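Local coordinates for protein cysteine desulfurase (Fervidobacterium islandicum, PDB 6A6E) that probably catalyses the PLP-dependent removal of sulfur from L-cysteine, leaving alanine and a protein-bound persulfide, as a SufS-type cysteine desulfurase, at residues A[356-359]-A[360-364]. Numbering follows the deposited sequence.
Sequences HDVS and HILDE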
ATOM      1  N   HIS A 356       8.402   9.154 -28.657  1.00 26.46           N
ATOM      2  CA  HIS A 356       8.854   7.740 -28.416  1.00 29.37           C
ATOM      3  C   HIS A 356      10.109   7.345 -29.140  1.00 27.27           C
ATOM      4  O   HIS A 356      10.908   6.606 -28.578  1.00 27.47           O
ATOM      5  CB  HIS A 356       7.742   6.658 -28.636  1.00 34.70           C
ATOM      6  CG  HIS A 356       7.959   5.385 -27.829  1.00 43.54           C
ATOM      7  ND1 HIS A 356       7.128   4.280 -27.910  1.00 48.58           N
ATOM      8  CD2 HIS A 356       8.921   5.056 -26.929  1.00 42.99           C
ATOM      9  CE1 HIS A 356       7.562   3.341 -27.089  1.00 49.74           C
ATOM     10  NE2 HIS A 356       8.649   3.789 -26.481  1.00 47.84           N
ATOM     11  N   ASP A 357      10.317   7.848 -30.365  1.00 27.86           N
ATOM     12  CA  ASP A 357      11.609   7.627 -31.048  1.00 27.34           C
ATOM     13  C   ASP A 357      12.758   8.294 -30.311  1.00 24.71           C
ATOM     14  O   ASP A 357      13.843   7.751 -30.263  1.00 26.83           O
ATOM     15  CB  ASP A 357      11.603   8.146 -32.493  1.00 33.39           C
ATOM     16  CG  ASP A 357      10.585   7.442 -33.372  1.00 35.25           C
ATOM     17  OD1 ASP A 357      10.315   6.244 -33.094  1.00 43.80           O
ATOM     18  OD2 ASP A 357      10.043   8.107 -34.302  1.00 41.00           O
ATOM     19  N   VAL A 358      12.552   9.503 -29.772  1.00 24.08           N
ATOM     20  CA  VAL A 358      13.623  10.175 -28.969  1.00 23.61           C
ATOM     21  C   VAL A 358      14.026   9.308 -27.777  1.00 22.36           C
ATOM     22  O   VAL A 358      15.201   9.036 -27.594  1.00 23.41           O
ATOM     23  CB  VAL A 358      13.215  11.583 -28.515  1.00 24.42           C
ATOM     24  CG1 VAL A 358      14.281  12.212 -27.635  1.00 26.53           C
ATOM     25  CG2 VAL A 358      12.936  12.473 -29.709  1.00 25.24           C
ATOM     26  N   SER A 359      13.029   8.843 -26.990  1.00 21.18           N
ATOM     27  CA  SER A 359      13.311   8.035 -25.836  1.00 21.09           C
ATOM     28  C   SER A 359      13.895   6.661 -26.258  1.00 21.29           C
ATOM     29  O   SER A 359      14.764   6.105 -25.564  1.00 20.51           O
ATOM     30  CB  SER A 359      12.038   7.865 -24.983  1.00 23.12           C
ATOM     31  OG  SER A 359      11.716   9.071 -24.332  1.00 26.03           O
ATOM     32  N   HIS A 360      13.425   6.111 -27.376  1.00 21.05           N
ATOM     33  CA  HIS A 360      13.891   4.816 -27.764  1.00 21.58           C
ATOM     34  C   HIS A 360      15.391   4.892 -28.106  1.00 20.44           C
ATOM     35  O   HIS A 360      16.180   4.138 -27.602  1.00 21.90           O
ATOM     36  CB  HIS A 360      13.104   4.249 -28.960  1.00 22.04           C
ATOM     37  CG  HIS A 360      13.734   3.003 -29.468  1.00 22.79           C
ATOM     38  ND1 HIS A 360      13.620   1.807 -28.814  1.00 23.61           N
ATOM     39  CD2 HIS A 360      14.643   2.805 -30.472  1.00 24.49           C
ATOM     40  CE1 HIS A 360      14.388   0.900 -29.417  1.00 26.90           C
ATOM     41  NE2 HIS A 360      15.020   1.484 -30.426  1.00 23.81           N
ATOM     42  N   ILE A 361      15.780   5.864 -28.930  1.00 23.10           N
ATOM     43  CA  ILE A 361      17.187   5.972 -29.403  1.00 24.27           C
ATOM     44  C   ILE A 361      18.085   6.354 -28.222  1.00 22.72           C
ATOM     45  O   ILE A 361      19.122   5.731 -28.007  1.00 23.76           O
ATOM     46  CB  ILE A 361      17.338   6.962 -30.589  1.00 26.98           C
ATOM     47  CG1 ILE A 361      16.642   6.423 -31.830  1.00 27.41           C
ATOM     48  CG2 ILE A 361      18.815   7.213 -30.863  1.00 30.87           C
ATOM     49  CD1 ILE A 361      16.254   7.481 -32.865  1.00 29.93           C
ATOM     50  N   LEU A 362      17.626   7.275 -27.388  1.00 22.46           N
ATOM     51  CA  LEU A 362      18.391   7.641 -26.146  1.00 23.68           C
ATOM     52  C   LEU A 362      18.727   6.447 -25.306  1.00 21.70           C
ATOM     53  O   LEU A 362      19.928   6.248 -24.905  1.00 23.41           O
ATOM     54  CB  LEU A 362      17.671   8.705 -25.301  1.00 23.92           C
ATOM     55  CG  LEU A 362      17.692  10.080 -25.919  1.00 24.39           C
ATOM     56  CD1 LEU A 362      16.987  11.074 -25.026  1.00 26.05           C
ATOM     57  CD2 LEU A 362      19.119  10.501 -26.080  1.00 28.45           C
ATOM     58  N   ASP A 363      17.740   5.580 -25.125  1.00 21.61           N
ATOM     59  CA  ASP A 363      17.936   4.358 -24.344  1.00 25.15           C
ATOM     60  C   ASP A 363      18.817   3.261 -25.044  1.00 26.63           C
ATOM     61  O   ASP A 363      19.769   2.730 -24.462  1.00 25.01           O
ATOM     62  CB  ASP A 363      16.553   3.740 -23.966  1.00 25.10           C
ATOM     63  CG  ASP A 363      16.676   2.335 -23.367  1.00 26.94           C
ATOM     64  OD1 ASP A 363      17.262   2.114 -22.281  1.00 27.79           O
ATOM     65  OD2 ASP A 363      16.173   1.404 -23.996  1.00 31.19           O
ATOM     66  N   GLU A 364      18.511   2.931 -26.288  1.00 32.07           N
ATOM     67  CA  GLU A 364      19.209   1.814 -26.909  1.00 31.26           C
ATOM     68  C   GLU A 364      20.661   2.219 -27.276  1.00 30.90           C
ATOM     69  O   GLU A 364      21.610   1.483 -26.990  1.00 29.03           O
ATOM     70  CB  GLU A 364      18.441   1.314 -28.115  1.00 35.47           C
ATOM     71  CG  GLU A 364      18.538  -0.195 -28.253  1.00 42.85           C
ATOM     72  CD  GLU A 364      18.246  -0.629 -29.656  1.00 51.87           C
ATOM     73  OE1 GLU A 364      19.232  -0.785 -30.407  1.00 54.93           O
ATOM     74  OE2 GLU A 364      17.038  -0.794 -30.011  1.00 51.82           O
TER
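His360 N reaches back to His356 O, the first of four successive i-to-i+4 backbone hydrogen bonds typical of an alpha-helix that link 356-359 to 360-364. It is short at 2.8 Å but bent, with an angle of 145° at the hydrogen; the next, Ile361 N to Asp357 O, is straighter at 167°. CB of His360 rests 3.2 Å from His356 O, and its ring, with CG anti to the backbone N (chi1 172°), swings away from the preceding turn. Ser359 O accepts from Asp363 N at 3.1 Å, while Ser359 OG hydrogen-bonds with Thr370 OG1. On the buried face Val358 and Leu362 run side by side in the same direction, CG1 of the valine lying 3.9 Å from CD1 of the leucine, and Leu362 CG sits 3.2 Å from Val358 O. Were Leu362 cut back to an alanine, Val358 CG1 would probably lose this neighbour and a gap open beside Leu413 and Ile420. Val358, Ile361 and Leu362 pack on helix 407-423, Leu362 also on strand 368-373, and Val358 and Ser359 on Val397 of strand 396-400; at the dimer interface, His356 NE2 and Asp363 OD1 hydrogen-bond with Ala67 O and Thr70 OG1 of the second subunit.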